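Local coordinates for protein sensor histidine kinase PdtaS (PDB 2YKF) that probably senses nutrient deprivation by binding cyclic di-GMP, which promotes its autophosphorylation on histidine and signalling to the response regulator PdtaR in mycobacterial starvation adaptation, at residues E12-P17 / M44-D49; G29-L34 / A126-H131. All blocks are in the same frame, centred on the assembly; numbering follows the deposited sequence. Where two conformers were deposited one is given.

Interaction 1 of 2, residues E12-P17 / M44-D49; sequences EHTVLP and MWVRRD
H13, the last residue of helix 6-13, meets R48, just past the end of strand 41-47, with the edge of its ring, while E12 CG sits 3.6 Å above the centre of one face of the H13 ring. R48 NH2 donates to H13 ND1 over 3.1 Å, with an N-H...N angle of 161°, and the donor nitrogen sits nearly in the imidazole plane. The histidine nitrogen likewise falls close to the guanidinium plane, although the two planes are inclined 40° to each other. Because ND1 accepts here, any proton on a neutral H13 would be expected on NE2. The arginine reaches this edge through a chain bent at chi3 (109°), and R48 CB passes 3.3 Å from H13 O on the way. Its other terminal nitrogen, NH1, is held in a salt bridge to D50, so both terminal nitrogens of the guanidinium have partners. E12 OE2, of opposite charge, stays 5.7 Å from R48 NH2, close enough for at most a mild electrostatic pull.

The contact belongs to the GAF domain of the sensor region, where the short N-terminal helix 6-13 turns toward helix 18-38 beside the antiparallel sheet. T14 makes that turn, being the first residue to leave helical geometry, and T14 CA comes within 5.2 Å of R48 CA. T14 OG1 lies 3.7 Å from V46 CG2, a hydroxyl laid against a methyl where the two side chains cross at about a right angle. V46 is buried and points toward the connecting segment, and its other neighbours include V56 on strand 53-59. Farther on, L16 turns to helix 18-38 and strand 123-131, packing on V21, L24 and V125, and P17 occupies the N-cap position of helix 18-38.

Interaction 2 of 2, residues G29-L34 / A126-H131; sequences GEWQLL and AVLTRH
L128 meets W31 and L34 with a different methyl for each. L128 CD2 touches the benzo edge of the indole, 3.8 Å from W31 CZ3, and lies near the ring plane, so the tryptophan offers L128 its rim. CD1 goes to the leucine: L34 CD2 stands 4.1 Å from L128 CD1, the two side chains meeting tip to tip. W31 and L128, by contrast, run alongside one another, pointing opposite ways. In W31 a chi1 of 69° tucks CG over the backbone, between N and C, which carries the six-membered ring toward the strand. All three residues are buried and the chemistry is wholly apolar.

Outside this trio, Y42 of strand 41-47 touches both W31 and L34. L159 of helix 143-161 touches both leucines, while L128 also leans on S116 and V118 of strand 114-120. Backbone pairing of L128 with S116 fixes its place in the sheet. The nearest CA atoms, those of L34 and R130, are 10.2 Å apart, an interval filled by large side chains: a helix packed over an antiparallel sheet, as in the core of a GAF domain.

How the interactions relate
Interaction 1 is a surface contact far from the chain's centre, and interaction 2 is buried closer to the centre of the folded chain, their own centres about 17 Å apart. Both reach the same sheet, through neighbouring antiparallel strands: 41-47 in interaction 1 and 123-131 in interaction 2. Between the strands W45 N probably hydrogen-bonds V127 O (2.8 Å), and the side chains add a probable bond from W45 NE1 to T129 OG1 (3.0 Å), while M44 packs on A126. On the helical side, 12-17 leads straight into helix 18-38, which carries 29-34. Chemistry follows position: a nitrogen-to-nitrogen hydrogen bond and charged groups at the surface, methyls against indole and leucine within the core.

Interaction 1 of 2, residues E12-P17 / M44-D49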
loop_
_atom_site.group_PDB
_atom_site.type_symbol
_atom_site.label_atom_id
_atom_site.label_comp_id
_atom_site.label_asym_id
_atom_site.label_seq_id
_atom_site.Cartn_x
_atom_site.Cartn_y
_atom_site.Cartn_z
ATOM N N GLU A 12 -13.538 8.011 26.764
ATOM C CA GLU A 12 -13.584 9.340 27.320
ATOM C C GLU A 12 -14.844 10.080 26.944
ATOM O O GLU A 12 -15.554 10.576 27.828
ATOM C CB GLU A 12 -12.378 10.137 26.847
ATOM C CG GLU A 12 -12.433 11.594 27.259
ATOM C CD GLU A 12 -12.190 11.773 28.749
ATOM O OE1 GLU A 12 -11.463 10.926 29.356
ATOM O OE2 GLU A 12 -12.729 12.755 29.311
ATOM N N HIS A 13 -15.128 10.159 25.644
ATOM C CA HIS A 13 -16.148 11.078 25.117
ATOM C C HIS A 13 -17.502 10.484 24.822
ATOM O O HIS A 13 -18.406 11.186 24.423
ATOM C CB HIS A 13 -15.640 11.733 23.833
ATOM C CG HIS A 13 -14.415 12.572 24.035
ATOM N ND1 HIS A 13 -14.441 13.762 24.735
ATOM C CD2 HIS A 13 -13.126 12.389 23.653
ATOM C CE1 HIS A 13 -13.224 14.289 24.754
ATOM N NE2 HIS A 13 -12.407 13.478 24.104
ATOM N N THR A 14 -17.657 9.184 24.940
ATOM C CA THR A 14 -18.827 8.571 24.336
ATOM C C THR A 14 -19.512 7.632 25.336
ATOM O O THR A 14 -18.869 7.172 26.291
ATOM C CB THR A 14 -18.351 7.834 23.043
ATOM O OG1 THR A 14 -18.783 8.539 21.864
ATOM C CG2 THR A 14 -18.748 6.460 23.037
ATOM N N VAL A 15 -20.807 7.377 25.152
ATOM C CA VAL A 15 -21.468 6.279 25.893
ATOM C C VAL A 15 -21.952 5.108 24.986
ATOM O O VAL A 15 -22.897 4.394 25.293
ATOM C CB VAL A 15 -22.553 6.803 26.910
ATOM C CG1 VAL A 15 -21.932 7.896 27.802
ATOM C CG2 VAL A 15 -23.809 7.321 26.206
ATOM N N LEU A 16 -21.264 4.916 23.863
ATOM C CA LEU A 16 -21.578 3.838 22.934
ATOM C C LEU A 16 -21.378 2.521 23.619
ATOM O O LEU A 16 -20.452 2.363 24.423
ATOM C CB LEU A 16 -20.675 3.924 21.689
ATOM C CG LEU A 16 -21.000 5.064 20.710
ATOM C CD1 LEU A 16 -19.820 5.301 19.761
ATOM C CD2 LEU A 16 -22.269 4.755 19.887
ATOM N N PRO A 17 -22.262 1.562 23.327
ATOM C CA PRO A 17 -22.129 0.225 23.915
ATOM C C PRO A 17 -20.925 -0.519 23.283
ATOM O O PRO A 17 -20.529 -0.171 22.169
ATOM C CB PRO A 17 -23.446 -0.445 23.523
ATOM C CG PRO A 17 -23.915 0.239 22.283
ATOM C CD PRO A 17 -23.401 1.668 22.388
ATOM N N MET A 44 -13.288 10.431 11.070
ATOM C CA MET A 44 -14.410 9.808 11.745
ATOM C C MET A 44 -14.836 10.681 12.927
ATOM O O MET A 44 -14.037 11.003 13.771
ATOM C CB MET A 44 -14.029 8.445 12.287
ATOM C CG MET A 44 -15.206 7.762 13.006
ATOM S SD MET A 44 -14.722 6.146 13.719
ATOM C CE MET A 44 -15.000 5.217 12.239
ATOM N N TRP A 45 -16.121 11.011 12.983
ATOM C CA TRP A 45 -16.661 11.912 14.042
ATOM C C TRP A 45 -17.663 11.168 14.882
ATOM O O TRP A 45 -18.467 10.395 14.331
ATOM C CB TRP A 45 -17.391 13.077 13.392
ATOM C CG TRP A 45 -16.487 13.918 12.567
ATOM C CD1 TRP A 45 -16.258 13.836 11.251
ATOM C CD2 TRP A 45 -15.714 14.983 13.051
ATOM N NE1 TRP A 45 -15.338 14.789 10.852
ATOM C CE2 TRP A 45 -15.006 15.526 11.956
ATOM C CE3 TRP A 45 -15.590 15.580 14.302
ATOM C CZ2 TRP A 45 -14.151 16.645 12.086
ATOM C CZ3 TRP A 45 -14.716 16.678 14.438
ATOM C CH2 TRP A 45 -14.005 17.176 13.344
ATOM N N VAL A 46 -17.571 11.337 16.207
ATOM C CA VAL A 46 -18.602 10.847 17.139
ATOM C C VAL A 46 -19.262 12.065 17.863
ATOM O O VAL A 46 -18.733 13.194 17.769
ATOM C CB VAL A 46 -18.104 9.783 18.156
ATOM C CG1 VAL A 46 -17.628 8.449 17.397
ATOM C CG2 VAL A 46 -16.972 10.324 19.110
ATOM N N ARG A 47 -20.408 11.813 18.519
ATOM C CA ARG A 47 -21.242 12.876 19.137
ATOM C C ARG A 47 -21.415 12.488 20.568
ATOM O O ARG A 47 -21.890 11.396 20.885
ATOM C CB ARG A 47 -22.611 12.937 18.456
ATOM C CG ARG A 47 -23.561 13.975 19.055
ATOM C CD ARG A 47 -24.853 14.059 18.272
ATOM N NE ARG A 47 -25.762 12.946 18.585
ATOM C CZ ARG A 47 -27.022 12.848 18.118
ATOM N NH1 ARG A 47 -27.515 13.793 17.315
ATOM N NH2 ARG A 47 -27.796 11.811 18.455
ATOM N N ARG A 48 -20.968 13.345 21.473
ATOM C CA ARG A 48 -21.079 12.994 22.880
ATOM C C ARG A 48 -22.511 13.254 23.347
ATOM O O ARG A 48 -23.329 13.755 22.575
ATOM C CB ARG A 48 -20.159 13.867 23.721
ATOM C CG ARG A 48 -18.976 14.451 23.040
ATOM C CD ARG A 48 -18.621 15.766 23.762
ATOM N NE ARG A 48 -17.398 15.625 24.523
ATOM C CZ ARG A 48 -16.925 16.518 25.385
ATOM N NH1 ARG A 48 -17.596 17.629 25.656
ATOM N NH2 ARG A 48 -15.770 16.271 25.993
ATOM N N ASP A 49 -22.780 12.922 24.621
ATOM C CA ASP A 49 -23.916 13.494 25.396
ATOM C C ASP A 49 -24.225 14.951 25.011
ATOM O O ASP A 49 -25.314 15.291 24.482
ATOM C CB ASP A 49 -23.640 13.425 26.923
ATOM C CG ASP A 49 -22.147 13.690 27.313
ATOM O OD1 ASP A 49 -21.491 14.653 26.849
ATOM O OD2 ASP A 49 -21.635 12.920 28.140
#

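Interaction 2 of 2, residues G29-L34 / A126-H131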
loop_
_atom_site.group_PDB
_atom_site.type_symbol
_atom_site.label_atom_id
_atom_site.label_comp_id
_atom_site.label_asym_id
_atom_site.label_seq_id
_atom_site.Cartn_x
_atom_site.Cartn_y
_atom_site.Cartn_z
ATOM N N GLY A 29 -10.016 -0.308 11.227
ATOM C CA GLY A 29 -9.127 -1.392 10.858
ATOM C C GLY A 29 -9.235 -1.638 9.360
ATOM O O GLY A 29 -8.323 -2.206 8.790
ATOM N N GLU A 30 -10.332 -1.213 8.716
ATOM C CA GLU A 30 -10.555 -1.530 7.303
ATOM C C GLU A 30 -10.535 -0.346 6.365
ATOM O O GLU A 30 -10.490 -0.531 5.160
ATOM C CB GLU A 30 -11.940 -2.113 7.151
ATOM C CG GLU A 30 -12.159 -3.360 7.907
ATOM C CD GLU A 30 -11.966 -4.635 7.083
ATOM O OE1 GLU A 30 -11.205 -4.620 6.078
ATOM O OE2 GLU A 30 -12.579 -5.660 7.478
ATOM N N TRP A 31 -10.665 0.879 6.885
ATOM C CA TRP A 31 -10.996 1.962 5.984
ATOM C C TRP A 31 -9.782 2.491 5.173
ATOM O O TRP A 31 -9.961 3.357 4.322
ATOM C CB TRP A 31 -11.663 3.104 6.773
ATOM C CG TRP A 31 -10.764 3.812 7.699
ATOM C CD1 TRP A 31 -9.478 3.451 8.150
ATOM C CD2 TRP A 31 -11.090 5.033 8.348
ATOM N NE1 TRP A 31 -9.030 4.411 9.049
ATOM C CE2 TRP A 31 -10.015 5.380 9.181
ATOM C CE3 TRP A 31 -12.241 5.873 8.316
ATOM C CZ2 TRP A 31 -10.049 6.574 9.981
ATOM C CZ3 TRP A 31 -12.240 7.046 9.038
ATOM C CH2 TRP A 31 -11.164 7.379 9.866
ATOM N N GLN A 32 -8.557 1.971 5.377
ATOM C CA GLN A 32 -7.519 2.277 4.372
ATOM C C GLN A 32 -8.021 1.985 2.931
ATOM O O GLN A 32 -7.730 2.714 1.980
ATOM C CB GLN A 32 -6.175 1.533 4.645
ATOM C CG GLN A 32 -5.008 2.101 3.679
ATOM C CD GLN A 32 -4.693 3.560 3.993
ATOM O OE1 GLN A 32 -4.442 3.931 5.158
ATOM N NE2 GLN A 32 -4.786 4.414 2.979
ATOM N N LEU A 33 -8.694 0.848 2.750
ATOM C CA LEU A 33 -9.211 0.454 1.460
ATOM C C LEU A 33 -10.204 1.525 0.931
ATOM O O LEU A 33 -10.151 1.946 -0.201
ATOM C CB LEU A 33 -9.944 -0.889 1.596
ATOM C CG LEU A 33 -10.714 -1.340 0.374
ATOM C CD1 LEU A 33 -9.797 -1.446 -0.857
ATOM C CD2 LEU A 33 -11.436 -2.741 0.696
ATOM N N LEU A 34 -11.082 2.019 1.796
ATOM C CA LEU A 34 -11.971 3.103 1.374
ATOM C C LEU A 34 -11.228 4.403 0.955
ATOM O O LEU A 34 -11.520 4.959 -0.108
ATOM C CB LEU A 34 -12.964 3.360 2.525
ATOM C CG LEU A 34 -13.943 4.502 2.293
ATOM C CD1 LEU A 34 -14.896 4.212 1.083
ATOM C CD2 LEU A 34 -14.724 4.703 3.599
ATOM N N ALA A 126 -21.425 6.908 14.115
ATOM C CA ALA A 126 -20.368 7.828 13.748
ATOM C C ALA A 126 -20.704 8.399 12.422
ATOM O O ALA A 126 -21.561 7.873 11.716
ATOM C CB ALA A 126 -18.917 7.093 13.682
ATOM N N VAL A 127 -20.017 9.476 12.068
ATOM C CA VAL A 127 -20.108 10.068 10.736
ATOM C C VAL A 127 -18.703 10.283 10.121
ATOM O O VAL A 127 -17.799 10.728 10.805
ATOM C CB VAL A 127 -20.825 11.432 10.807
ATOM C CG1 VAL A 127 -20.837 12.065 9.461
ATOM C CG2 VAL A 127 -22.270 11.193 11.280
ATOM N N LEU A 128 -18.549 9.971 8.850
ATOM C CA LEU A 128 -17.282 10.139 8.137
ATOM C C LEU A 128 -17.387 11.385 7.399
ATOM O O LEU A 128 -18.423 11.615 6.765
ATOM C CB LEU A 128 -17.152 9.025 7.081
ATOM C CG LEU A 128 -17.145 7.576 7.633
ATOM C CD1 LEU A 128 -16.911 6.627 6.487
ATOM C CD2 LEU A 128 -16.014 7.400 8.640
ATOM N N THR A 129 -16.347 12.206 7.425
ATOM C CA THR A 129 -16.252 13.260 6.386
ATOM C C THR A 129 -15.156 12.897 5.403
ATOM O O THR A 129 -14.077 12.403 5.824
ATOM C CB THR A 129 -16.006 14.647 7.016
ATOM O OG1 THR A 129 -14.856 14.588 7.903
ATOM C CG2 THR A 129 -17.331 15.109 7.816
ATOM N N ARG A 130 -15.453 13.059 4.111
ATOM C CA ARG A 130 -14.513 12.802 3.040
ATOM C C ARG A 130 -13.914 14.147 2.514
ATOM O O ARG A 130 -14.659 15.115 2.281
ATOM C CB ARG A 130 -15.243 12.062 1.916
ATOM C CG ARG A 130 -14.440 11.677 0.677
ATOM C CD ARG A 130 -15.362 10.909 -0.351
ATOM N NE ARG A 130 -14.736 10.608 -1.678
ATOM C CZ ARG A 130 -15.244 9.756 -2.597
ATOM N NH1 ARG A 130 -16.375 9.085 -2.363
ATOM N NH2 ARG A 130 -14.609 9.542 -3.751
ATOM N N HIS A 131 -12.597 14.232 2.360
ATOM C CA HIS A 131 -11.987 15.476 1.912
ATOM C C HIS A 131 -11.073 15.110 0.785
ATOM O O HIS A 131 -10.345 14.103 0.885
ATOM C CB HIS A 131 -11.167 16.067 3.036
ATOM C CG HIS A 131 -11.896 16.190 4.342
ATOM N ND1 HIS A 131 -12.123 17.405 4.952
ATOM C CD2 HIS A 131 -12.357 15.246 5.199
ATOM C CE1 HIS A 131 -12.729 17.203 6.114
ATOM N NE2 HIS A 131 -12.866 15.898 6.293
#